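Local coordinates for protein putative NADH-flavin reductase (Lactobacillus casei ATCC 334, PDB 3H2S) that binds NADPH in a Rossmann-type domain and is probably an NAD(P)H-dependent oxidoreductase of the flavin reductase kind, at residues A[27-32]-A[45-50]; A[82-87]-A[140-144]; A[162-168]-A[186-192]. All blocks are in the same frame, centred on the assembly; numbering follows the deposited sequence.

All three contacts belong to one Rossmann-type domain, and the NADPH runs between them. Interaction 1 is the parallel strand pair at the sheet edge, where Arg32 holds the 2'-phosphate of the adenosine half. Interaction 3 lies about 23 Å from it, centre to centre, and brings Phe162 to the ribose of the nicotinamide half, so both touch the same cofactor at different points along its length. Interaction 2 packs two helices over the sheet; its His82 makes a weak hydrogen bond to NDP O2D. Its centre is about 22 Å from that of interaction 1 and about 24 Å from that of interaction 3, their nearest atoms being about 10 Å apart.

Interaction 1: A[27-32]-A[45-50]; sequences VLAVVR and VATLVK. With NDP (NADPH dihydro-nicotinamide-adenine-dinucleotide phosphate), chain C.
Build two parallel strands, 27-31 and 46-49, with axes 4.5 Å apart at closest and 30° between their directions. Extended backbones pair Ala29 with Thr47, Val30 with Leu48 and Val31 with Val49 (CA-CA 4.8, 4.7 and 5.0 Å). Hydrogen bonds run Ala29 N to Ala46 O (2.9 Å), Leu48 N to Ala29 O (2.8 Å), Val31 N to Leu48 O (2.9 Å) and, more bent, Lys50 N to Val31 O (3.2 Å). A water bridges Val27 O and Ala46 N, 2.7 Å from each. Apolar side chains meet on both faces: Val31 CG2 (chi1 m) lies 3.9 Å from Val49 CG2, Leu28 CD1 (t, p) 4.0 Å from Leu48 CB. Linked through helix 34-40, the strands form a beta-alpha-beta unit of the Rossmann fold. Arg32 (p, then extended) donates from NE to NDP O2X (3.0 Å) and from NH2 to NDP O3X (2.9 Å), one guanidinium face turned to the adenine. These bonds to the 2'-phosphate are consistent with a preference for NADPH over NADH, which lacks that group.

Interaction 2: A[82-87]-A[140-144]; sequences HLDFAT and YEYQF
Helix segments 82-87 and 140-144 run nearly parallel, 23° apart (signed crossing -23°), their axes 9.2 Å apart at closest approach. Leu83 and Glu141 bring their CA atoms within 4.9 Å. Leu83, in the t, p rotamer, sets CD1 against Glu141 CA and Phe144 CB, 4.0 Å from each. Phe144 takes chi1 t (165°) with chi2 78°, which carries its ring across to Thr87: Thr87 CG2 (chi1 p) sits 3.6 Å from the ring centroid, 7° off the normal, a CH-pi contact. Ala86, whose CB points toward the other helix, lies with that CB 3.6 Å from Glu141 OE2. The helices belong to the layer that covers one face of the Rossmann sheet, where Ala86 and Glu141 both touch Phe102 of strand 99-103. Glu141 is extended (t, t), placing its CD 3.5 Å from His82 O; its OE1 is hydrogen-bonded to the NADPH-binding Gln138, while His82 (chi1 m) gives NDP O2D a weak hydrogen bond from NE2. Across the dimer interface, Thr87 packs on Thr87 of the second subunit, and Phe144 on Leu83 of the second subunit.

Interaction 3: A[162-168]-A[186-192]; sequences FPSGPAT and HITTGNM. With NDP (NADPH dihydro-nicotinamide-adenine-dinucleotide phosphate), chain C.
The oddest feature is how tightly the irregular loop 162-168 wraps the start of helix 189-201: Ala167 and Gly190 have CA atoms only 3.9 Å apart, and a CB on Gly190 would collide with Gly165 O, Pro166 C and Ala167 N. In this Rossmann-type domain the loop lies between strands 153-158 and 170-173, joined here to the helix N-terminus. Phe162 and Ile187 CA atoms are 5.2 Å apart. The loop is largely extended, with Gly165 at phi/psi 178/159. Thr188 (chi1 p) is the N-cap: its OG1 accepts from Asn191 N (3.1 Å) and donates to Pro166 O (3.2 Å). First-turn amides point at loop carbonyls, Thr189 N to Pro163 O (3.0 Å) and Gly190 N to Gly165 O (2.9 Å), while Gly165 N donates to Thr189 OG1 (3.2 Å). Asn191 (chi1 m) pairs with Thr168 through two hydrogen bonds, Thr168 N to Asn191 OD1 (2.7 Å) and Asn191 ND2 to Thr168 OG1 (2.9 Å). Phe162, chi1 t, sets CE1 3.7 Å from Met192 CB (selenomethionine); its CE2 lies 3.5 Å from NDP O4D. These bonds give the helix-start amides acceptors and tie the loop down, next to where the Phe162 edge meets the nicotinamide ribose.

Interaction 1: A[27-32]-A[45-50]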
# COMPACT_ATOMS: atom_id res chain seq x y z
N VAL A 27 -0.16 13.37 23.87
CA VAL A 27 0.23 12.12 23.22
C VAL A 27 -0.86 11.08 23.33
O VAL A 27 -1.46 10.91 24.39
CB VAL A 27 1.54 11.57 23.82
CG1 VAL A 27 1.84 10.18 23.26
CG2 VAL A 27 2.70 12.54 23.51
N LEU A 28 -1.12 10.39 22.22
CA LEU A 28 -1.91 9.17 22.25
C LEU A 28 -1.03 8.01 21.82
O LEU A 28 -0.57 7.97 20.68
CB LEU A 28 -3.11 9.28 21.31
CG LEU A 28 -3.99 8.03 21.26
CD1 LEU A 28 -4.56 7.68 22.63
CD2 LEU A 28 -5.08 8.15 20.23
N ALA A 29 -0.72 7.12 22.76
CA ALA A 29 0.17 5.98 22.50
C ALA A 29 -0.67 4.79 22.08
O ALA A 29 -1.53 4.33 22.82
CB ALA A 29 0.94 5.62 23.76
N VAL A 30 -0.49 4.37 20.83
CA VAL A 30 -1.16 3.19 20.33
C VAL A 30 -0.30 1.98 20.67
O VAL A 30 0.85 1.88 20.22
CB VAL A 30 -1.35 3.28 18.80
CG1 VAL A 30 -2.09 2.05 18.27
CG2 VAL A 30 -2.07 4.59 18.45
N VAL A 31 -0.85 1.05 21.44
CA VAL A 31 -0.06 -0.02 22.03
C VAL A 31 -0.80 -1.35 21.96
O VAL A 31 -2.00 -1.38 21.71
CB VAL A 31 0.30 0.29 23.51
CG1 VAL A 31 1.03 1.64 23.62
CG2 VAL A 31 -0.96 0.29 24.39
N ARG A 32 -0.07 -2.45 22.13
CA ARG A 32 -0.71 -3.75 22.31
C ARG A 32 -0.48 -4.27 23.72
O ARG A 32 -1.17 -5.18 24.17
CB ARG A 32 -0.20 -4.73 21.27
CG ARG A 32 1.31 -4.86 21.24
CD ARG A 32 1.74 -5.91 20.23
NE ARG A 32 3.19 -6.05 20.21
CZ ARG A 32 3.86 -6.88 19.42
NH1 ARG A 32 3.19 -7.69 18.60
NH2 ARG A 32 5.18 -6.92 19.49
N VAL A 45 0.21 8.81 30.44
CA VAL A 45 0.17 8.90 28.98
C VAL A 45 -1.07 8.18 28.45
O VAL A 45 -1.28 7.01 28.74
CB VAL A 45 1.44 8.27 28.35
CG1 VAL A 45 1.35 8.29 26.83
CG2 VAL A 45 2.67 9.03 28.82
N ALA A 46 -1.88 8.88 27.66
CA ALA A 46 -3.13 8.32 27.16
C ALA A 46 -2.84 7.20 26.17
O ALA A 46 -1.86 7.25 25.43
CB ALA A 46 -4.00 9.40 26.53
N THR A 47 -3.68 6.18 26.18
CA THR A 47 -3.36 4.92 25.53
C THR A 47 -4.53 4.53 24.62
O THR A 47 -5.69 4.80 24.94
CB THR A 47 -3.10 3.86 26.64
OG1 THR A 47 -1.71 3.52 26.69
CG2 THR A 47 -3.94 2.66 26.48
N LEU A 48 -4.22 4.03 23.43
CA LEU A 48 -5.21 3.28 22.65
C LEU A 48 -4.72 1.87 22.36
O LEU A 48 -3.69 1.69 21.71
CB LEU A 48 -5.53 4.01 21.34
CG LEU A 48 -6.40 3.23 20.36
CD1 LEU A 48 -7.83 3.04 20.92
CD2 LEU A 48 -6.42 3.96 19.01
N VAL A 49 -5.38 0.88 22.96
CA VAL A 49 -4.94 -0.52 22.82
C VAL A 49 -5.65 -1.15 21.64
O VAL A 49 -6.82 -1.56 21.74
CB VAL A 49 -5.23 -1.36 24.10
CG1 VAL A 49 -4.72 -2.79 23.92
CG2 VAL A 49 -4.57 -0.74 25.32
N LYS A 50 -4.97 -1.16 20.50
CA LYS A 50 -5.57 -1.58 19.26
C LYS A 50 -4.48 -2.00 18.28
O LYS A 50 -3.39 -1.41 18.27
CB LYS A 50 -6.39 -0.44 18.66
CG LYS A 50 -7.24 -0.85 17.46
CD LYS A 50 -8.00 0.34 16.91
CE LYS A 50 -9.39 0.40 17.45
NZ LYS A 50 -10.36 0.96 16.46
PA NDP C . 11.19 -1.64 18.39
O1A NDP C . 11.63 -3.08 18.00
O2A NDP C . 11.70 -1.06 19.66
O5B NDP C . 9.54 -2.02 18.48
C5B NDP C . 8.80 -1.07 17.66
C4B NDP C . 7.27 -1.11 18.04
O4B NDP C . 6.63 -2.05 17.19
C3B NDP C . 7.01 -1.63 19.49
O3B NDP C . 6.22 -0.66 20.11
C2B NDP C . 6.19 -2.96 19.23
O2B NDP C . 5.25 -3.32 20.18
C1B NDP C . 5.53 -2.58 17.87
N9A NDP C . 5.12 -3.78 17.14
C8A NDP C . 6.01 -4.74 16.60
N7A NDP C . 5.39 -5.73 15.95
C5A NDP C . 4.02 -5.39 16.03
C6A NDP C . 2.90 -6.04 15.50
N6A NDP C . 3.08 -7.22 14.83
N1A NDP C . 1.65 -5.65 15.94
C2A NDP C . 1.58 -4.46 16.59
N3A NDP C . 2.59 -3.63 16.98
C4A NDP C . 3.83 -4.18 16.75
O3 NDP C . 11.82 -0.88 17.16
PN NDP C . 12.83 0.36 16.87
O1N NDP C . 12.40 1.55 17.75
O2N NDP C . 14.17 -0.19 17.24
O5D NDP C . 12.72 0.86 15.32
C5D NDP C . 11.83 1.90 14.92
C4D NDP C . 12.04 2.12 13.41
O4D NDP C . 13.43 2.28 13.24
C3D NDP C . 11.57 1.00 12.44
O3D NDP C . 11.11 1.55 11.26
C2D NDP C . 12.90 0.19 12.27
O2D NDP C . 12.95 -0.47 11.04
C1D NDP C . 13.89 1.40 12.24
N1N NDP C . 15.28 0.96 12.38
C2N NDP C . 16.13 1.15 11.21
C3N NDP C . 17.50 0.47 11.30
C7N NDP C . 18.47 1.13 10.34
O7N NDP C . 18.09 1.45 9.22
N7N NDP C . 19.81 1.20 10.69
C4N NDP C . 18.09 0.18 12.66
C5N NDP C . 17.09 -0.27 13.70
C6N NDP C . 15.66 0.21 13.57
P2B NDP C . 5.72 -4.03 21.58
O1X NDP C . 6.46 -2.96 22.46
O2X NDP C . 4.40 -4.32 22.38
O3X NDP C . 6.57 -5.23 21.35
O HOH W 1 -1.23 11.45 26.98

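Interaction 2: A[82-87]-A[140-144]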
# COMPACT_ATOMS: atom_id res chain seq x y z
N HIS A 82 6.09 -3.76 7.76
CA HIS A 82 6.60 -2.41 7.52
C HIS A 82 5.77 -1.72 6.45
O HIS A 82 5.41 -0.54 6.58
CB HIS A 82 8.06 -2.47 7.08
CG HIS A 82 9.02 -2.63 8.22
ND1 HIS A 82 9.80 -3.76 8.38
CD2 HIS A 82 9.33 -1.81 9.24
CE1 HIS A 82 10.62 -3.57 9.40
NE2 HIS A 82 10.34 -2.41 9.96
N LEU A 83 5.53 -2.44 5.36
CA LEU A 83 4.71 -1.94 4.28
C LEU A 83 3.22 -1.80 4.65
O LEU A 83 2.63 -0.73 4.47
CB LEU A 83 4.88 -2.81 3.04
CG LEU A 83 4.14 -2.40 1.76
CD1 LEU A 83 4.49 -0.96 1.33
CD2 LEU A 83 4.46 -3.40 0.65
N ASP A 84 2.63 -2.87 5.17
CA ASP A 84 1.20 -2.90 5.50
C ASP A 84 0.80 -1.82 6.52
O ASP A 84 -0.25 -1.20 6.38
CB ASP A 84 0.79 -4.29 6.01
CG ASP A 84 0.73 -5.33 4.90
OD1 ASP A 84 0.74 -4.97 3.69
OD2 ASP A 84 0.70 -6.53 5.23
N PHE A 85 1.60 -1.62 7.57
CA PHE A 85 1.26 -0.57 8.53
C PHE A 85 1.20 0.79 7.81
O PHE A 85 0.36 1.63 8.12
CB PHE A 85 2.30 -0.48 9.64
CG PHE A 85 2.41 -1.72 10.50
CD1 PHE A 85 1.27 -2.33 11.02
CD2 PHE A 85 3.65 -2.12 10.98
CE1 PHE A 85 1.36 -3.34 11.96
CE2 PHE A 85 3.74 -3.15 11.93
CZ PHE A 85 2.59 -3.78 12.37
N ALA A 86 2.19 1.06 6.95
CA ALA A 86 2.26 2.34 6.27
C ALA A 86 1.10 2.55 5.29
O ALA A 86 0.54 3.65 5.22
CB ALA A 86 3.61 2.51 5.56
N THR A 87 0.82 1.54 4.47
CA THR A 87 -0.28 1.66 3.50
C THR A 87 -1.58 1.89 4.25
O THR A 87 -2.45 2.63 3.79
CB THR A 87 -0.42 0.42 2.59
OG1 THR A 87 -0.77 -0.73 3.39
CG2 THR A 87 0.90 0.13 1.81
N TYR A 140 10.51 -0.72 0.02
CA TYR A 140 9.18 -0.63 -0.60
C TYR A 140 8.27 0.41 0.09
O TYR A 140 7.52 1.12 -0.57
CB TYR A 140 8.50 -1.99 -0.62
CG TYR A 140 9.16 -3.02 -1.54
CD1 TYR A 140 9.84 -2.64 -2.69
CD2 TYR A 140 9.01 -4.38 -1.30
CE1 TYR A 140 10.38 -3.59 -3.57
CE2 TYR A 140 9.55 -5.34 -2.14
CZ TYR A 140 10.22 -4.94 -3.28
OH TYR A 140 10.75 -5.89 -4.12
N GLU A 141 8.31 0.45 1.43
CA GLU A 141 7.54 1.45 2.19
C GLU A 141 7.92 2.87 1.76
O GLU A 141 7.05 3.69 1.48
CB GLU A 141 7.79 1.27 3.70
CG GLU A 141 7.16 2.35 4.57
CD GLU A 141 7.55 2.23 6.03
OE1 GLU A 141 8.48 1.45 6.37
OE2 GLU A 141 6.97 2.98 6.84
N TYR A 142 9.21 3.09 1.59
CA TYR A 142 9.72 4.37 1.09
C TYR A 142 9.22 4.67 -0.34
O TYR A 142 8.83 5.78 -0.65
CB TYR A 142 11.24 4.33 1.11
CG TYR A 142 11.90 5.40 0.28
CD1 TYR A 142 12.77 5.06 -0.75
CD2 TYR A 142 11.72 6.74 0.58
CE1 TYR A 142 13.42 6.03 -1.48
CE2 TYR A 142 12.40 7.73 -0.13
CZ TYR A 142 13.26 7.36 -1.15
OH TYR A 142 13.92 8.32 -1.89
N GLN A 143 9.21 3.65 -1.19
CA GLN A 143 8.74 3.85 -2.56
C GLN A 143 7.23 4.06 -2.57
O GLN A 143 6.72 4.84 -3.39
CB GLN A 143 9.10 2.65 -3.42
CG GLN A 143 10.59 2.48 -3.68
CD GLN A 143 10.86 1.41 -4.70
OE1 GLN A 143 11.52 1.65 -5.71
NE2 GLN A 143 10.21 0.26 -4.53
N PHE A 144 6.51 3.34 -1.71
CA PHE A 144 5.06 3.50 -1.61
C PHE A 144 4.68 4.92 -1.20
O PHE A 144 3.74 5.51 -1.74
CB PHE A 144 4.47 2.53 -0.59
CG PHE A 144 3.07 2.88 -0.17
CD1 PHE A 144 2.00 2.60 -1.00
CD2 PHE A 144 2.83 3.53 1.04
CE1 PHE A 144 0.70 3.00 -0.65
CE2 PHE A 144 1.54 3.86 1.43
CZ PHE A 144 0.48 3.62 0.57

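Interaction 3: A[162-168]-A[186-192]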
# COMPACT_ATOMS: atom_id res chain seq x y z
N PHE A 162 21.39 2.60 15.03
CA PHE A 162 20.28 3.28 15.72
C PHE A 162 20.22 2.88 17.21
O PHE A 162 19.22 2.33 17.69
CB PHE A 162 18.96 2.93 14.99
CG PHE A 162 17.80 3.81 15.36
CD1 PHE A 162 17.98 4.98 16.08
CD2 PHE A 162 16.51 3.46 14.96
CE1 PHE A 162 16.90 5.80 16.38
CE2 PHE A 162 15.43 4.25 15.26
CZ PHE A 162 15.62 5.42 15.99
N PRO A 163 21.29 3.18 17.96
CA PRO A 163 21.38 2.79 19.37
C PRO A 163 20.43 3.58 20.27
O PRO A 163 20.05 4.71 19.94
CB PRO A 163 22.84 3.13 19.72
CG PRO A 163 23.19 4.23 18.78
CD PRO A 163 22.51 3.86 17.50
N SER A 164 20.08 3.01 21.41
CA SER A 164 19.34 3.75 22.42
C SER A 164 20.25 4.78 23.06
O SER A 164 21.44 4.54 23.21
CB SER A 164 18.81 2.80 23.50
OG SER A 164 18.42 3.51 24.65
N GLY A 165 19.73 5.98 23.28
CA GLY A 165 20.53 7.00 23.97
C GLY A 165 19.80 8.33 24.08
O GLY A 165 18.86 8.58 23.34
N PRO A 166 20.22 9.18 25.03
CA PRO A 166 19.61 10.50 25.18
C PRO A 166 19.91 11.41 23.98
O PRO A 166 20.85 11.16 23.21
CB PRO A 166 20.26 11.05 26.45
CG PRO A 166 21.57 10.37 26.51
CD PRO A 166 21.29 8.96 26.02
N ALA A 167 19.11 12.47 23.83
CA ALA A 167 19.30 13.40 22.73
C ALA A 167 20.48 14.32 23.04
O ALA A 167 20.73 14.66 24.20
CB ALA A 167 18.04 14.26 22.55
N THR A 168 21.18 14.73 21.99
CA THR A 168 22.23 15.74 22.11
C THR A 168 22.01 16.82 21.06
O THR A 168 21.40 17.85 21.35
CB THR A 168 23.63 15.13 21.92
OG1 THR A 168 23.66 14.38 20.69
CG2 THR A 168 23.97 14.21 23.07
N HIS A 186 25.75 6.89 12.96
CA HIS A 186 24.84 6.51 14.04
C HIS A 186 23.93 7.66 14.45
O HIS A 186 24.27 8.83 14.28
CB HIS A 186 25.61 5.98 15.26
CG HIS A 186 26.75 6.86 15.69
ND1 HIS A 186 26.56 8.01 16.43
CD2 HIS A 186 28.07 6.82 15.41
CE1 HIS A 186 27.72 8.58 16.66
NE2 HIS A 186 28.66 7.89 16.04
N ILE A 187 22.75 7.29 14.94
CA ILE A 187 21.80 8.23 15.52
C ILE A 187 21.15 7.57 16.73
O ILE A 187 20.77 6.40 16.66
CB ILE A 187 20.71 8.63 14.49
CG1 ILE A 187 19.71 9.61 15.12
CG2 ILE A 187 19.95 7.40 14.01
CD1 ILE A 187 20.08 11.06 14.97
N THR A 188 21.10 8.28 17.85
CA THR A 188 20.42 7.77 19.04
C THR A 188 18.90 7.89 18.92
O THR A 188 18.38 8.73 18.18
CB THR A 188 20.90 8.46 20.34
OG1 THR A 188 20.55 9.86 20.30
CG2 THR A 188 22.42 8.32 20.48
N THR A 189 18.20 7.06 19.69
CA THR A 189 16.75 7.19 19.80
C THR A 189 16.35 8.60 20.25
O THR A 189 15.36 9.15 19.78
CB THR A 189 16.15 6.12 20.75
OG1 THR A 189 16.86 6.15 21.98
CG2 THR A 189 16.29 4.74 20.14
N GLY A 190 17.14 9.20 21.15
CA GLY A 190 16.86 10.56 21.61
C GLY A 190 16.96 11.59 20.50
O GLY A 190 16.08 12.45 20.36
N ASN A 191 17.99 11.48 19.68
CA ASN A 191 18.22 12.43 18.59
C ASN A 191 17.26 12.27 17.41
O ASN A 191 16.74 13.26 16.87
CB ASN A 191 19.67 12.36 18.11
CG ASN A 191 20.58 13.22 18.94
OD1 ASN A 191 20.14 14.23 19.50
ND2 ASN A 191 21.81 12.76 19.16
N MSE A 192 16.88 11.02 17.13
CA MSE A 192 15.78 10.75 16.21
C MSE A 192 14.50 11.42 16.71
O MSE A 192 13.77 12.02 15.92
CB MSE A 192 15.57 9.24 16.03
CG MSE A 192 14.35 8.89 15.19
SE MSE A 192 14.48 9.55 13.33
CE MSE A 192 15.80 8.27 12.67
PA NDP C . 11.19 -1.64 18.39
O1A NDP C . 11.63 -3.08 18.00
O2A NDP C . 11.70 -1.06 19.66
O5B NDP C . 9.54 -2.02 18.48
C5B NDP C . 8.80 -1.07 17.66
C4B NDP C . 7.27 -1.11 18.04
O4B NDP C . 6.63 -2.05 17.19
C3B NDP C . 7.01 -1.63 19.49
O3B NDP C . 6.22 -0.66 20.11
C2B NDP C . 6.19 -2.96 19.23
O2B NDP C . 5.25 -3.32 20.18
C1B NDP C . 5.53 -2.58 17.87
N9A NDP C . 5.12 -3.78 17.14
C8A NDP C . 6.01 -4.74 16.60
N7A NDP C . 5.39 -5.73 15.95
C5A NDP C . 4.02 -5.39 16.03
C6A NDP C . 2.90 -6.04 15.50
N6A NDP C . 3.08 -7.22 14.83
N1A NDP C . 1.65 -5.65 15.94
C2A NDP C . 1.58 -4.46 16.59
N3A NDP C . 2.59 -3.63 16.98
C4A NDP C . 3.83 -4.18 16.75
O3 NDP C . 11.82 -0.88 17.16
PN NDP C . 12.83 0.36 16.87
O1N NDP C . 12.40 1.55 17.75
O2N NDP C . 14.17 -0.19 17.24
O5D NDP C . 12.72 0.86 15.32
C5D NDP C . 11.83 1.90 14.92
C4D NDP C . 12.04 2.12 13.41
O4D NDP C . 13.43 2.28 13.24
C3D NDP C . 11.57 1.00 12.44
O3D NDP C . 11.11 1.55 11.26
C2D NDP C . 12.90 0.19 12.27
O2D NDP C . 12.95 -0.47 11.04
C1D NDP C . 13.89 1.40 12.24
N1N NDP C . 15.28 0.96 12.38
C2N NDP C . 16.13 1.15 11.21
C3N NDP C . 17.50 0.47 11.30
C7N NDP C . 18.47 1.13 10.34
O7N NDP C . 18.09 1.45 9.22
N7N NDP C . 19.81 1.20 10.69
C4N NDP C . 18.09 0.18 12.66
C5N NDP C . 17.09 -0.27 13.70
C6N NDP C . 15.66 0.21 13.57
P2B NDP C . 5.72 -4.03 21.58
O1X NDP C . 6.46 -2.96 22.46
O2X NDP C . 4.40 -4.32 22.38
O3X NDP C . 6.57 -5.23 21.35
O HOH W 2 15.96 7.38 24.34